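Local coordinates for protein ATP12 ATPase (PDB 2R31) that probably acts as an assembly chaperone of the ATP12 family for the F1 part of the bacterial ATP synthase, at residues K153-L161 with L179-R187. Sequence-based numbering, arbitrary orientation.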
loop_
_atom_site.group_PDB
_atom_site.type_symbol
_atom_site.label_atom_id
_atom_site.label_comp_id
_atom_site.label_asym_id
_atom_site.label_seq_id
_atom_site.Cartn_x
_atom_site.Cartn_y
_atom_site.Cartn_z
ATOM N N LYS A 153 -20.577 0.784 2.187
ATOM C CA LYS A 153 -19.991 -0.554 2.084
ATOM C C LYS A 153 -18.493 -0.478 1.981
ATOM O O LYS A 153 -17.774 -1.303 2.577
ATOM C CB LYS A 153 -20.595 -1.305 0.915
ATOM C CG LYS A 153 -22.067 -1.706 1.207
ATOM C CD LYS A 153 -22.601 -2.898 0.521
ATOM C CE LYS A 153 -23.979 -3.226 1.039
ATOM N NZ LYS A 153 -25.091 -3.516 0.079
ATOM N N LEU A 154 -17.977 0.478 1.216
ATOM C CA LEU A 154 -16.523 0.589 1.030
ATOM C C LEU A 154 -15.857 1.091 2.313
ATOM O O LEU A 154 -14.774 0.610 2.680
ATOM C CB LEU A 154 -16.237 1.461 -0.172
ATOM C CG LEU A 154 -16.576 0.814 -1.518
ATOM C CD1 LEU A 154 -16.529 1.816 -2.650
ATOM C CD2 LEU A 154 -15.677 -0.394 -1.819
ATOM N N ARG A 155 -16.481 2.023 3.036
ATOM C CA ARG A 155 -16.019 2.429 4.364
ATOM C C ARG A 155 -15.917 1.229 5.279
ATOM O O ARG A 155 -14.919 1.043 6.011
ATOM C CB ARG A 155 -16.927 3.469 5.028
ATOM C CG ARG A 155 -16.689 4.917 4.653
ATOM C CD ARG A 155 -15.455 5.513 5.366
ATOM N NE ARG A 155 -15.439 6.968 5.183
ATOM C CZ ARG A 155 -16.133 7.816 5.927
ATOM N NH1 ARG A 155 -16.055 9.118 5.638
ATOM N NH2 ARG A 155 -16.886 7.424 6.941
ATOM N N ALA A 156 -16.970 0.402 5.292
ATOM C CA ALA A 156 -17.009 -0.729 6.213
ATOM C C ALA A 156 -15.933 -1.740 5.868
ATOM O O ALA A 156 -15.327 -2.336 6.780
ATOM C CB ALA A 156 -18.400 -1.372 6.197
ATOM N N GLU A 157 -15.686 -1.972 4.602
ATOM C CA GLU A 157 -14.662 -2.903 4.175
ATOM C C GLU A 157 -13.312 -2.475 4.709
ATOM O O GLU A 157 -12.549 -3.275 5.275
ATOM C CB GLU A 157 -14.656 -3.017 2.642
ATOM C CG GLU A 157 -13.688 -4.057 2.152
ATOM C CD GLU A 157 -14.142 -5.489 2.374
ATOM O OE1 GLU A 157 -15.311 -5.741 2.645
ATOM O OE2 GLU A 157 -13.262 -6.391 2.268
ATOM N N VAL A 158 -12.959 -1.207 4.553
ATOM C CA VAL A 158 -11.666 -0.698 5.034
ATOM C C VAL A 158 -11.574 -0.759 6.561
ATOM O O VAL A 158 -10.553 -1.133 7.132
ATOM C CB VAL A 158 -11.405 0.710 4.486
ATOM C CG1 VAL A 158 -10.140 1.287 5.075
ATOM C CG2 VAL A 158 -11.318 0.689 2.967
ATOM N N ALA A 159 -12.660 -0.375 7.231
ATOM C CA ALA A 159 -12.657 -0.336 8.715
ATOM C C ALA A 159 -12.609 -1.700 9.305
ATOM O O ALA A 159 -12.288 -1.819 10.511
ATOM C CB ALA A 159 -13.894 0.441 9.178
ATOM N N SER A 160 -12.860 -2.755 8.555
ATOM C CA SER A 160 -12.796 -4.116 9.043
ATOM C C SER A 160 -11.361 -4.642 9.141
ATOM O O SER A 160 -11.177 -5.763 9.665
ATOM C CB SER A 160 -13.615 -5.063 8.119
ATOM O OG SER A 160 -12.953 -5.379 6.896
ATOM N N LEU A 161 -10.388 -3.929 8.607
ATOM C CA LEU A 161 -8.999 -4.398 8.597
ATOM C C LEU A 161 -8.377 -4.252 9.973
ATOM O O LEU A 161 -8.743 -3.408 10.761
ATOM C CB LEU A 161 -8.206 -3.578 7.596
ATOM C CG LEU A 161 -8.665 -3.788 6.147
ATOM C CD1 LEU A 161 -7.907 -2.831 5.231
ATOM C CD2 LEU A 161 -8.465 -5.203 5.708
ATOM N N LEU A 179 -9.251 3.176 -4.462
ATOM C CA LEU A 179 -9.596 2.184 -3.443
ATOM C C LEU A 179 -9.834 0.829 -4.056
ATOM O O LEU A 179 -9.450 -0.183 -3.450
ATOM C CB LEU A 179 -10.849 2.670 -2.661
ATOM C CG LEU A 179 -11.280 1.708 -1.561
ATOM C CD1 LEU A 179 -10.224 1.487 -0.523
ATOM C CD2 LEU A 179 -12.558 2.251 -0.909
ATOM N N ILE A 180 -10.496 0.767 -5.218
ATOM C CA ILE A 180 -10.771 -0.536 -5.814
ATOM C C ILE A 180 -9.482 -1.289 -6.132
ATOM O O ILE A 180 -9.386 -2.498 -5.852
ATOM C CB ILE A 180 -11.681 -0.415 -7.030
ATOM C CG1 ILE A 180 -13.023 0.252 -6.671
ATOM C CG2 ILE A 180 -11.891 -1.771 -7.694
ATOM C CD1 ILE A 180 -13.726 -0.314 -5.411
ATOM N N LEU A 181 -8.485 -0.617 -6.726
ATOM C CA LEU A 181 -7.246 -1.334 -6.990
ATOM C C LEU A 181 -6.558 -1.768 -5.729
ATOM O O LEU A 181 -5.972 -2.871 -5.658
ATOM C CB LEU A 181 -6.281 -0.494 -7.834
ATOM C CG LEU A 181 -6.728 -0.175 -9.271
ATOM C CD1 LEU A 181 -5.677 0.690 -9.943
ATOM C CD2 LEU A 181 -6.990 -1.430 -10.074
ATOM N N GLY A 182 -6.579 -0.953 -4.663
ATOM C CA GLY A 182 -5.958 -1.376 -3.427
ATOM C C GLY A 182 -6.657 -2.583 -2.792
ATOM O O GLY A 182 -6.004 -3.537 -2.353
ATOM N N LEU A 183 -7.995 -2.518 -2.737
ATOM C CA LEU A 183 -8.750 -3.649 -2.209
ATOM C C LEU A 183 -8.546 -4.901 -3.064
ATOM O O LEU A 183 -8.468 -6.008 -2.537
ATOM C CB LEU A 183 -10.242 -3.331 -2.082
ATOM C CG LEU A 183 -10.579 -2.274 -1.025
ATOM C CD1 LEU A 183 -12.053 -1.946 -1.090
ATOM C CD2 LEU A 183 -10.187 -2.697 0.355
ATOM N N ALA A 184 -8.461 -4.741 -4.394
ATOM C CA ALA A 184 -8.269 -5.907 -5.252
ATOM C C ALA A 184 -6.948 -6.576 -4.979
ATOM O O ALA A 184 -6.852 -7.816 -5.090
ATOM C CB ALA A 184 -8.397 -5.488 -6.708
ATOM N N VAL A 185 -5.910 -5.833 -4.598
ATOM C CA VAL A 185 -4.632 -6.442 -4.242
ATOM C C VAL A 185 -4.792 -7.196 -2.921
ATOM O O VAL A 185 -4.447 -8.378 -2.803
ATOM C CB VAL A 185 -3.498 -5.418 -4.196
ATOM C CG1 VAL A 185 -2.230 -6.078 -3.626
ATOM C CG2 VAL A 185 -3.250 -4.832 -5.567
ATOM N N ILE A 186 -5.275 -6.534 -1.862
ATOM C CA ILE A 186 -5.292 -7.205 -0.561
ATOM C C ILE A 186 -6.290 -8.362 -0.531
ATOM O O ILE A 186 -6.109 -9.302 0.254
ATOM C CB ILE A 186 -5.507 -6.216 0.607
ATOM C CG1 ILE A 186 -6.848 -5.551 0.633
ATOM C CG2 ILE A 186 -4.352 -5.206 0.665
ATOM C CD1 ILE A 186 -7.264 -5.011 2.000
ATOM N N ARG A 187 -7.331 -8.316 -1.375
ATOM C CA ARG A 187 -8.346 -9.396 -1.448
ATOM C C ARG A 187 -7.977 -10.450 -2.483
ATOM O O ARG A 187 -8.772 -11.402 -2.651
ATOM C CB ARG A 187 -9.737 -8.826 -1.644
ATOM C CG ARG A 187 -10.210 -7.910 -0.529
ATOM C CD ARG A 187 -9.972 -8.402 0.869
ATOM N NE ARG A 187 -10.650 -7.635 1.892
ATOM C CZ ARG A 187 -10.379 -7.740 3.185
ATOM N NH1 ARG A 187 -11.137 -7.056 4.056
ATOM N NH2 ARG A 187 -9.382 -8.498 3.628
HETATM O O HOH W 1 -11.027 -7.656 6.952
#
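Glu157 sends CG away from its backbone N (chi1 -175°) and then bends at chi2, while Arg187 folds its chain at chi2 (-46°) and extends beyond it. The two groups arrive from opposite directions and form a salt bridge. Arg187 grips side-on, with NE and NH1 both on one carboxylate oxygen. Arg187 NE lies 2.9 Å from Glu157 OE2 and meets it nearly along the C-O bond. NH1 comes from above the carboxylate plane. The two flat groups stand almost perpendicular, 83° apart, so this is not the coplanar two-oxygen pairing. Both bonds are bent. On the other side of Arg187 NH1, in the guanidinium plane, a water accepts from it and donates to Ser160 OG. Ser160 OG donates to Glu157 O, 2.7 Å away. Leu161 CD2 packs 3.6 Å from Arg187 NH1, and Trp234 of helix 214-236 also touches the arginine. A methionine in place of Arg187 would take away the NH1 donor to the water and would probably leave Glu157 OE2 without its charged mate.

Away from the salt bridge the contact is apolar and largely buried. Leu161 CD2 meets Ile186 CD1 tip to tip at 3.9 Å. Val158 CG2 reaches Leu179 CD1 likewise, at 3.7 Å. Leu154 lays CB against Leu179 CD2 and turns CD2 to Leu183 CD1 and Ile180 CD1. Helix 163-174 touches it, with Leu166 on Val158, Leu169 on Leu161 and Val173 on Leu179. The arrangement is a leucine-rich helix-helix interface with a salt bridge at its margin, joining helices 148-159 and 179-186 within the helical part of this ATP12-family fold.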